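Local coordinates for structural protein ORF273 (Acidianus two-tailed virus, PDB 4ART) that is of unknown molecular function but is probably a structural component of the virion, a thermo- and acid-stable protein with a new fold, at residues Y208-D211 against E212-I216; Y73-E76 against V77-G80. All coordinates share one frame; numbering follows the deposited sequence.

Interaction 1: residues Y208-D211 against E212-I216; sequences YTYD and EALRI. With SO4 (sulfate ion), chain F.
The Y208 ring carries I216 CD1 over one face, displaced toward the rim, and has the E212 carboxylate at its edge. I216 CD1 stands 4.0 Å from the centroid of the Y208 ring and 26° off the normal, which qualifies as a CH-pi contact; OE2 of E212 approaches CD1 of Y208 to 3.7 Å, the two planes nearly perpendicular. This is the N-terminal start of helix 210-221, with T209 as N-cap, and E212, three residues on, supplies one half of a capping box: its OE1 accepts from T209 N (3.0 Å) on the anti side, 30° out of the carboxylate plane. OG1 of T209 also lies 2.8 Å from E212 OE1, but its proton has a rival acceptor, E200 of the second subunit. A chi1 of -72° starts the E212 chain beside its own backbone N, and it then runs extended to the T209 amide; N192 of the second subunit holds its OE2. The Y208 and I216 side chains both pack on D231 and I235 of helix 229-242. On another side of the turn, L214 CD1 meets the Y210 ring obliquely, 3.7 Å from CE2. D211 OD1 pairs with R215 NH2 of the second subunit, and R215 NH2 with D211 OD1 of that subunit, so the helix start is part of the dimer interface. The two D211 carboxylates come close there, a repulsion the arginines would be expected to offset. A sulfate, probably from the crystallisation liquor, sits at the guanidinium edge and is also bound by S112 and S114 of the second subunit; R215 NE donates to its O1 at 2.8 Å.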
ATOM      1  N   TYR A 208     -12.699 -11.056 -11.899  1.00 26.03           N
ATOM      2  CA  TYR A 208     -11.551 -10.160 -11.790  1.00 24.44           C
ATOM      3  C   TYR A 208     -10.347 -10.866 -11.226  1.00 27.44           C
ATOM      4  O   TYR A 208     -10.467 -11.747 -10.361  1.00 24.57           O
ATOM      5  CB  TYR A 208     -11.892  -8.994 -10.846  1.00 24.32           C
ATOM      6  CG  TYR A 208     -13.006  -8.111 -11.358  1.00 25.83           C
ATOM      7  CD1 TYR A 208     -12.768  -7.161 -12.342  1.00 26.99           C
ATOM      8  CD2 TYR A 208     -14.287  -8.189 -10.817  1.00 27.10           C
ATOM      9  CE1 TYR A 208     -13.792  -6.362 -12.836  1.00 28.71           C
ATOM     10  CE2 TYR A 208     -15.316  -7.358 -11.274  1.00 28.39           C
ATOM     11  CZ  TYR A 208     -15.055  -6.434 -12.271  1.00 31.49           C
ATOM     12  OH  TYR A 208     -16.041  -5.596 -12.729  1.00 32.26           O
ATOM     13  N   THR A 209      -9.175 -10.415 -11.654  1.00 26.12           N
ATOM     14  CA  THR A 209      -7.911 -10.873 -11.098  1.00 25.08           C
ATOM     15  C   THR A 209      -7.898 -10.280  -9.683  1.00 29.87           C
ATOM     16  O   THR A 209      -8.664  -9.343  -9.410  1.00 28.38           O
ATOM     17  CB  THR A 209      -6.733 -10.355 -11.880  1.00 24.61           C
ATOM     18  OG1 THR A 209      -6.708  -8.929 -11.837  1.00 27.34           O
ATOM     19  CG2 THR A 209      -6.666 -10.873 -13.285  1.00 28.99           C
ATOM     20  N   TYR A 210      -7.038 -10.810  -8.799  1.00 27.72           N
ATOM     21  CA  TYR A 210      -6.933 -10.362  -7.403  1.00 25.67           C
ATOM     22  C   TYR A 210      -6.582  -8.881  -7.283  1.00 28.49           C
ATOM     23  O   TYR A 210      -7.122  -8.187  -6.420  1.00 26.01           O
ATOM     24  CB  TYR A 210      -5.879 -11.211  -6.678  1.00 26.41           C
ATOM     25  CG  TYR A 210      -5.800 -10.930  -5.193  1.00 29.75           C
ATOM     26  CD1 TYR A 210      -6.702 -11.512  -4.303  1.00 31.77           C
ATOM     27  CD2 TYR A 210      -4.830 -10.076  -4.677  1.00 31.11           C
ATOM     28  CE1 TYR A 210      -6.644 -11.239  -2.934  1.00 33.05           C
ATOM     29  CE2 TYR A 210      -4.785  -9.770  -3.320  1.00 32.04           C
ATOM     30  CZ  TYR A 210      -5.672 -10.379  -2.451  1.00 35.28           C
ATOM     31  OH  TYR A 210      -5.582 -10.107  -1.118  1.00 37.26           O
ATOM     32  N   ASP A 211      -5.634  -8.407  -8.107  1.00 24.69           N
ATOM     33  CA  ASP A 211      -5.209  -7.011  -8.036  1.00 23.29           C
ATOM     34  C   ASP A 211      -6.334  -6.045  -8.410  1.00 26.07           C
ATOM     35  O   ASP A 211      -6.479  -5.007  -7.772  1.00 26.33           O
ATOM     36  CB  ASP A 211      -3.899  -6.789  -8.834  1.00 23.83           C
ATOM     37  CG  ASP A 211      -2.648  -7.342  -8.140  1.00 28.04           C
ATOM     38  OD1 ASP A 211      -2.783  -7.920  -7.048  1.00 26.57           O
ATOM     39  OD2 ASP A 211      -1.522  -7.215  -8.718  1.00 27.01           O
ATOM     40  N   GLU A 212      -7.180  -6.413  -9.393  1.00 22.69           N
ATOM     41  CA  GLU A 212      -8.372  -5.608  -9.732  1.00 23.56           C
ATOM     42  C   GLU A 212      -9.369  -5.650  -8.568  1.00 28.95           C
ATOM     43  O   GLU A 212     -10.020  -4.646  -8.277  1.00 29.06           O
ATOM     44  CB  GLU A 212      -9.089  -6.226 -10.924  1.00 25.18           C
ATOM     45  CG  GLU A 212      -8.341  -6.044 -12.210  1.00 27.96           C
ATOM     46  CD  GLU A 212      -9.005  -6.784 -13.335  1.00 26.26           C
ATOM     47  OE1 GLU A 212      -8.907  -8.035 -13.380  1.00 34.59           O
ATOM     48  OE2 GLU A 212      -9.692  -6.109 -14.130  1.00 29.07           O
ATOM     49  N   ALA A 213      -9.495  -6.822  -7.911  1.00 26.90           N
ATOM     50  CA  ALA A 213     -10.416  -6.998  -6.780  1.00 26.61           C
ATOM     51  C   ALA A 213     -10.004  -6.185  -5.543  1.00 30.98           C
ATOM     52  O   ALA A 213     -10.838  -5.900  -4.693  1.00 31.95           O
ATOM     53  CB  ALA A 213     -10.552  -8.479  -6.436  1.00 27.13           C
ATOM     54  N   LEU A 214      -8.738  -5.785  -5.444  1.00 29.77           N
ATOM     55  CA  LEU A 214      -8.298  -4.924  -4.351  1.00 30.06           C
ATOM     56  C   LEU A 214      -8.667  -3.485  -4.745  1.00 32.14           C
ATOM     57  O   LEU A 214      -9.219  -2.753  -3.941  1.00 31.55           O
ATOM     58  CB  LEU A 214      -6.754  -4.990  -4.184  1.00 31.77           C
ATOM     59  CG  LEU A 214      -6.098  -6.206  -3.511  1.00 37.49           C
ATOM     60  CD1 LEU A 214      -4.580  -6.094  -3.608  1.00 37.35           C
ATOM     61  CD2 LEU A 214      -6.512  -6.333  -2.042  1.00 41.49           C
ATOM     62  N   ARG A 215      -8.317  -3.073  -5.978  1.00 28.34           N
ATOM     63  CA  ARG A 215      -8.498  -1.718  -6.541  1.00 27.29           C
ATOM     64  C   ARG A 215      -9.927  -1.210  -6.668  1.00 28.97           C
ATOM     65  O   ARG A 215     -10.209  -0.113  -6.209  1.00 28.58           O
ATOM     66  CB  ARG A 215      -7.728  -1.583  -7.854  1.00 25.47           C
ATOM     67  CG  ARG A 215      -6.203  -1.548  -7.642  1.00 24.77           C
ATOM     68  CD  ARG A 215      -5.460  -1.204  -8.921  1.00 31.53           C
ATOM     69  NE  ARG A 215      -4.030  -0.971  -8.667  1.00 29.85           N
ATOM     70  CZ  ARG A 215      -3.059  -1.827  -8.962  1.00 41.62           C
ATOM     71  NH1 ARG A 215      -3.338  -2.976  -9.562  1.00 27.48           N
ATOM     72  NH2 ARG A 215      -1.795  -1.514  -8.712  1.00 29.19           N
ATOM     73  N   ILE A 216     -10.829  -1.994  -7.265  1.00 26.42           N
ATOM     74  CA  ILE A 216     -12.229  -1.586  -7.448  1.00 26.15           C
ATOM     75  C   ILE A 216     -12.968  -1.174  -6.136  1.00 27.58           C
ATOM     76  O   ILE A 216     -13.524  -0.075  -6.102  1.00 25.83           O
ATOM     77  CB  ILE A 216     -12.997  -2.583  -8.340  1.00 28.60           C
ATOM     78  CG1 ILE A 216     -12.434  -2.539  -9.785  1.00 27.92           C
ATOM     79  CG2 ILE A 216     -14.496  -2.317  -8.284  1.00 28.38           C
ATOM     80  CD1 ILE A 216     -12.895  -3.670 -10.643  1.00 29.06           C
TER
HETATM   81  S   SO4 F1270      -2.541   1.844  -6.900  1.00 91.38           S
HETATM   82  O1  SO4 F1270      -3.821   1.545  -7.559  1.00 89.23           O
HETATM   83  O2  SO4 F1270      -2.025   0.650  -6.215  1.00 92.46           O
HETATM   84  O3  SO4 F1270      -1.543   2.274  -7.875  1.00 90.40           O
HETATM   85  O4  SO4 F1270      -2.780   2.909  -5.914  1.00 93.37           O

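Interaction 2: residues Y73-E76 against V77-G80; sequences YDIE and VEKG
From Y73 to V77 the backbone keeps the i to i+4 pattern of an alpha-helix, V77 N donating to Y73 O at 2.9 Å, and the helix then finishes in a Schellman motif in which G80 takes positive phi (87°) and G80 N bonds to V77 O at 2.9 Å. The phi and psi of G80 together call for glycine, because a CB would be jammed against the carbonyl O of K79. K79 N reaches back to I75 O and E76 O only weakly. One turn apart along the helix, V77 CG2 meets the Y73 ring obliquely, 3.5 Å from CE1. The Y73 ring also meets Y60 at a steep angle, while its hydroxyl bonds to the backbone O of S83 beyond the helix. Y60 OH in turn bonds to D74, tying strand 58-62 to the helix. Elsewhere on the turn, the extended K79 chain crosses I75 and E76. I75 CG2 packs 3.8 Å from K79 CE, beside the charged end. The E76 chain bends at chi2 (-64°), which brings its carboxylate round to the lysine; the resulting salt bridge is long, with E76 OE2 3.3 Å from K79 NZ.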
ATOM      1  N   TYR A  73      12.504 -10.014  17.037  1.00 41.96           N
ATOM      2  CA  TYR A  73      12.413 -11.469  17.068  1.00 39.64           C
ATOM      3  C   TYR A  73      13.275 -12.110  15.989  1.00 46.46           C
ATOM      4  O   TYR A  73      13.985 -13.088  16.269  1.00 48.64           O
ATOM      5  CB  TYR A  73      10.948 -11.942  17.007  1.00 36.15           C
ATOM      6  CG  TYR A  73      10.769 -13.381  17.419  1.00 36.59           C
ATOM      7  CD1 TYR A  73      10.944 -14.418  16.504  1.00 36.70           C
ATOM      8  CD2 TYR A  73      10.445 -13.714  18.727  1.00 38.98           C
ATOM      9  CE1 TYR A  73      10.797 -15.746  16.882  1.00 36.96           C
ATOM     10  CE2 TYR A  73      10.276 -15.041  19.111  1.00 42.50           C
ATOM     11  CZ  TYR A  73      10.463 -16.054  18.184  1.00 45.97           C
ATOM     12  OH  TYR A  73      10.361 -17.364  18.563  1.00 45.64           O
ATOM     13  N   ASP A  74      13.267 -11.523  14.775  1.00 42.87           N
ATOM     14  CA  ASP A  74      14.089 -11.968  13.647  1.00 42.51           C
ATOM     15  C   ASP A  74      15.575 -11.922  13.971  1.00 48.89           C
ATOM     16  O   ASP A  74      16.304 -12.797  13.504  1.00 48.65           O
ATOM     17  CB  ASP A  74      13.783 -11.158  12.372  1.00 43.49           C
ATOM     18  CG  ASP A  74      12.415 -11.460  11.740  1.00 48.10           C
ATOM     19  OD1 ASP A  74      11.876 -12.561  11.976  1.00 46.69           O
ATOM     20  OD2 ASP A  74      11.900 -10.599  11.004  1.00 51.03           O
ATOM     21  N   ILE A  75      16.028 -10.901  14.762  1.00 46.18           N
ATOM     22  CA  ILE A  75      17.428 -10.742  15.194  1.00 48.59           C
ATOM     23  C   ILE A  75      17.768 -11.849  16.199  1.00 50.91           C
ATOM     24  O   ILE A  75      18.823 -12.471  16.082  1.00 53.09           O
ATOM     25  CB  ILE A  75      17.729  -9.315  15.749  1.00 53.72           C
ATOM     26  CG1 ILE A  75      17.369  -8.172  14.746  1.00 54.56           C
ATOM     27  CG2 ILE A  75      19.150  -9.180  16.316  1.00 57.03           C
ATOM     28  CD1 ILE A  75      18.303  -7.768  13.547  1.00 67.09           C
ATOM     29  N   GLU A  76      16.859 -12.119  17.152  1.00 44.34           N
ATOM     30  CA  GLU A  76      17.011 -13.188  18.151  1.00 45.24           C
ATOM     31  C   GLU A  76      17.083 -14.578  17.493  1.00 49.99           C
ATOM     32  O   GLU A  76      17.835 -15.427  17.961  1.00 52.13           O
ATOM     33  CB  GLU A  76      15.900 -13.124  19.217  1.00 45.43           C
ATOM     34  CG  GLU A  76      15.913 -11.856  20.060  1.00 59.02           C
ATOM     35  CD  GLU A  76      17.144 -11.660  20.926  1.00 86.37           C
ATOM     36  OE1 GLU A  76      17.134 -12.149  22.079  1.00 83.81           O
ATOM     37  OE2 GLU A  76      18.117 -11.028  20.451  1.00 67.71           O
ATOM     38  N   VAL A  77      16.366 -14.785  16.369  1.00 45.24           N
ATOM     39  CA  VAL A  77      16.418 -16.029  15.587  1.00 44.51           C
ATOM     40  C   VAL A  77      17.811 -16.142  14.943  1.00 50.79           C
ATOM     41  O   VAL A  77      18.481 -17.178  15.084  1.00 52.44           O
ATOM     42  CB  VAL A  77      15.261 -16.132  14.549  1.00 45.29           C
ATOM     43  CG1 VAL A  77      15.469 -17.324  13.614  1.00 45.77           C
ATOM     44  CG2 VAL A  77      13.907 -16.240  15.251  1.00 42.37           C
ATOM     45  N   GLU A  78      18.250 -15.042  14.290  1.00 47.41           N
ATOM     46  CA  GLU A  78      19.550 -14.857  13.623  1.00 50.60           C
ATOM     47  C   GLU A  78      20.739 -15.117  14.579  1.00 55.55           C
ATOM     48  O   GLU A  78      21.836 -15.434  14.107  1.00 60.54           O
ATOM     49  CB  GLU A  78      19.619 -13.428  13.020  1.00 52.23           C
ATOM     50  CG  GLU A  78      20.483 -13.306  11.772  1.00 67.87           C
ATOM     51  CD  GLU A  78      20.867 -11.917  11.284  1.00 90.05           C
ATOM     52  OE1 GLU A  78      20.481 -10.907  11.918  1.00 75.38           O
ATOM     53  OE2 GLU A  78      21.587 -11.845  10.262  1.00 90.39           O
ATOM     54  N   LYS A  79      20.506 -14.993  15.913  1.00 49.73           N
ATOM     55  CA  LYS A  79      21.459 -15.188  17.018  1.00 51.59           C
ATOM     56  C   LYS A  79      21.385 -16.596  17.597  1.00 57.72           C
ATOM     57  O   LYS A  79      22.262 -16.993  18.349  1.00 60.03           O
ATOM     58  CB  LYS A  79      21.170 -14.199  18.164  1.00 53.02           C
ATOM     59  CG  LYS A  79      21.703 -12.800  17.957  1.00 67.66           C
ATOM     60  CD  LYS A  79      21.401 -11.909  19.144  1.00 74.18           C
ATOM     61  CE  LYS A  79      21.716 -10.461  18.867  1.00 80.55           C
ATOM     62  NZ  LYS A  79      21.045  -9.557  19.838  1.00 94.99           N
ATOM     63  N   GLY A  80      20.309 -17.306  17.310  1.00 55.28           N
ATOM     64  CA  GLY A  80      20.080 -18.646  17.834  1.00 56.54           C
ATOM     65  C   GLY A  80      19.408 -18.644  19.190  1.00 63.31           C
ATOM     66  O   GLY A  80      19.300 -19.700  19.821  1.00 65.98           O
TER

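In the fold
Along the chain, interaction 2 comes first, in helix 70-78, which directly follows the outermost strand 67-69 of the seven-stranded mixed sheet and precedes strand 87-96, the third strand from that edge. Interaction 1 comes much later, at the start of helix 210-221, after helix 188-201 and before helix 229-242. Each joins consecutive residues, so neither closes a long loop; they stand in series, without nesting or crossing. The centres of interactions 1 and 2 are about 36 Å apart, on opposite sides of the chain's centre. Interaction 2 lies at the surface, on the helix whose Y73 and D74 meet Y60 of strand 58-62, whereas the largely buried interaction 1 lies against helices 188-201 and 229-242 and also meets the second subunit.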